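Local coordinates for protein 3-deoxy-d-manno-octulosonic-acid transferase (PDB 4BFC) that probably transfers Kdo from CMP-Kdo to a lipid A precursor in lipopolysaccharide synthesis, this fragment being its C-terminal CMP-Kdo-binding domain, at residues Val73-Pro78 against Trp123-Leu128. Residues are numbered along the deposited sequence; the frame is centred on the assembly and turned at random.
Sequences VCIVVP and WLWYAL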
loop_
_atom_site.group_PDB
_atom_site.type_symbol
_atom_site.label_atom_id
_atom_site.label_comp_id
_atom_site.label_asym_id
_atom_site.label_seq_id
_atom_site.Cartn_x
_atom_site.Cartn_y
_atom_site.Cartn_z
ATOM N N VAL A 73 5.685 -25.777 -14.284
ATOM C CA VAL A 73 4.450 -24.963 -14.181
ATOM C C VAL A 73 4.859 -23.836 -13.286
ATOM O O VAL A 73 5.632 -24.045 -12.328
ATOM C CB VAL A 73 3.317 -25.744 -13.520
ATOM C CG1 VAL A 73 3.701 -26.428 -12.180
ATOM C CG2 VAL A 73 2.066 -24.866 -13.434
ATOM N N CYS A 74 4.371 -22.662 -13.648
ATOM C CA CYS A 74 4.671 -21.428 -12.828
ATOM C C CYS A 74 3.437 -21.001 -12.067
ATOM O O CYS A 74 2.438 -20.678 -12.659
ATOM C CB CYS A 74 5.133 -20.344 -13.725
ATOM S SG CYS A 74 5.531 -18.838 -12.863
ATOM N N ILE A 75 3.578 -20.928 -10.752
ATOM C CA ILE A 75 2.538 -20.314 -9.891
ATOM C C ILE A 75 2.798 -18.798 -9.836
ATOM O O ILE A 75 3.955 -18.391 -9.542
ATOM C CB ILE A 75 2.535 -20.951 -8.485
ATOM C CG1 ILE A 75 2.206 -22.463 -8.568
ATOM C CG2 ILE A 75 1.529 -20.149 -7.570
ATOM C CD1 ILE A 75 2.135 -23.185 -7.225
ATOM N N VAL A 76 1.775 -17.959 -10.057
ATOM C CA VAL A 76 1.937 -16.468 -10.030
ATOM C C VAL A 76 1.040 -15.900 -8.915
ATOM O O VAL A 76 -0.147 -16.192 -8.904
ATOM C CB VAL A 76 1.553 -15.849 -11.403
ATOM C CG1 VAL A 76 1.740 -14.355 -11.324
ATOM C CG2 VAL A 76 2.499 -16.423 -12.481
ATOM N N VAL A 77 1.645 -15.159 -7.976
ATOM C CA VAL A 77 0.903 -14.633 -6.818
ATOM C C VAL A 77 1.092 -13.105 -6.814
ATOM O O VAL A 77 2.033 -12.580 -6.194
ATOM C CB VAL A 77 1.366 -15.266 -5.487
ATOM C CG1 VAL A 77 0.344 -14.932 -4.378
ATOM C CG2 VAL A 77 1.695 -16.765 -5.628
ATOM N N PRO A 78 0.281 -12.357 -7.532
ATOM C CA PRO A 78 0.507 -10.888 -7.592
ATOM C C PRO A 78 0.282 -10.250 -6.190
ATOM O O PRO A 78 -0.524 -10.779 -5.324
ATOM C CB PRO A 78 -0.610 -10.394 -8.548
ATOM C CG PRO A 78 -0.795 -11.637 -9.399
ATOM C CD PRO A 78 -0.863 -12.737 -8.400
ATOM N N TRP A 123 1.603 -18.857 1.854
ATOM C CA TRP A 123 2.278 -19.989 2.475
ATOM C C TRP A 123 1.980 -21.297 1.770
ATOM O O TRP A 123 2.852 -22.108 1.607
ATOM C CB TRP A 123 1.942 -20.115 3.964
ATOM C CG TRP A 123 2.823 -19.204 4.773
ATOM C CD1 TRP A 123 2.902 -17.817 4.680
ATOM C CD2 TRP A 123 3.857 -19.586 5.766
ATOM N NE1 TRP A 123 3.846 -17.322 5.551
ATOM C CE2 TRP A 123 4.457 -18.325 6.231
ATOM C CE3 TRP A 123 4.313 -20.790 6.308
ATOM C CZ2 TRP A 123 5.471 -18.298 7.194
ATOM C CZ3 TRP A 123 5.341 -20.746 7.274
ATOM C CH2 TRP A 123 5.900 -19.525 7.703
ATOM N N LEU A 124 0.730 -21.486 1.352
ATOM C CA LEU A 124 0.402 -22.705 0.629
ATOM C C LEU A 124 1.279 -22.837 -0.645
ATOM O O LEU A 124 1.807 -23.928 -0.892
ATOM C CB LEU A 124 -1.096 -22.720 0.247
ATOM C CG LEU A 124 -1.756 -23.781 -0.650
ATOM C CD1 LEU A 124 -1.438 -25.120 -0.041
ATOM C CD2 LEU A 124 -3.286 -23.531 -0.778
ATOM N N TRP A 125 1.346 -21.755 -1.434
ATOM C CA TRP A 125 2.088 -21.774 -2.725
ATOM C C TRP A 125 3.557 -21.981 -2.470
ATOM O O TRP A 125 4.165 -22.814 -3.108
ATOM C CB TRP A 125 1.825 -20.542 -3.555
ATOM C CG TRP A 125 0.326 -20.281 -3.627
ATOM C CD1 TRP A 125 -0.331 -19.146 -3.226
ATOM C CD2 TRP A 125 -0.722 -21.249 -3.959
ATOM N NE1 TRP A 125 -1.696 -19.303 -3.318
ATOM C CE2 TRP A 125 -1.998 -20.549 -3.754
ATOM C CE3 TRP A 125 -0.733 -22.575 -4.369
ATOM C CZ2 TRP A 125 -3.199 -21.161 -3.976
ATOM C CZ3 TRP A 125 -1.977 -23.211 -4.546
ATOM C CH2 TRP A 125 -3.172 -22.492 -4.408
ATOM N N TYR A 126 4.153 -21.214 -1.551
ATOM C CA TYR A 126 5.589 -21.536 -1.215
ATOM C C TYR A 126 5.787 -23.017 -0.799
ATOM O O TYR A 126 6.740 -23.657 -1.186
ATOM C CB TYR A 126 6.052 -20.695 -0.011
ATOM C CG TYR A 126 6.290 -19.245 -0.271
ATOM C CD1 TYR A 126 6.990 -18.857 -1.421
ATOM C CD2 TYR A 126 5.858 -18.245 0.633
ATOM C CE1 TYR A 126 7.260 -17.535 -1.686
ATOM C CE2 TYR A 126 6.140 -16.903 0.368
ATOM C CZ TYR A 126 6.835 -16.563 -0.775
ATOM O OH TYR A 126 7.132 -15.273 -1.034
ATOM N N ALA A 127 4.849 -23.579 -0.033
ATOM C CA ALA A 127 4.994 -24.972 0.413
ATOM C C ALA A 127 4.904 -25.975 -0.776
ATOM O O ALA A 127 5.319 -27.133 -0.665
ATOM C CB ALA A 127 3.946 -25.311 1.465
ATOM N N LEU A 128 4.375 -25.518 -1.894
ATOM C CA LEU A 128 4.278 -26.344 -3.114
ATOM C C LEU A 128 5.443 -26.120 -4.094
ATOM O O LEU A 128 5.539 -26.801 -5.150
ATOM C CB LEU A 128 2.912 -26.164 -3.803
ATOM C CG LEU A 128 1.699 -26.708 -3.011
ATOM C CD1 LEU A 128 0.426 -26.363 -3.754
ATOM C CD2 LEU A 128 1.815 -28.225 -2.859
#
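Ile75 and Trp125 mark the closest backbone approach here, their CA atoms 7.3 Å apart, where a short helix lies on a central strand of a parallel sheet. Strand and helix belong to the Rossmann-like domain that binds the sugar nucleotide, as in GT-B glycosyltransferases. Strand 72-78 runs between strands 43-50 and 113-115, and helix 122-128 packs over one face of the sheet. From that face Ile75 and Val77, two residues apart on the strand, both project at the helix, while Cys74 and Val76 turn to helix 54-68 on the other face.

All the touching is apolar and converges on the Trp125 side chain. Ile75 crosses it at about a right angle. Its CG2 methyl, anti to the backbone N, sits 4.0 Å from Trp125 CB. At the end of the extended branch, Ile75 CD1 comes to 4.1 Å from Trp125 CE3 on the six-membered ring. Leu124 CG lies over one face of the indole, offset toward its rim, and Ala116 also touches Trp125. At the pyrrole end, Val77 approaches obliquely, its CG2 methyl 3.9 Å from Trp125 CD1.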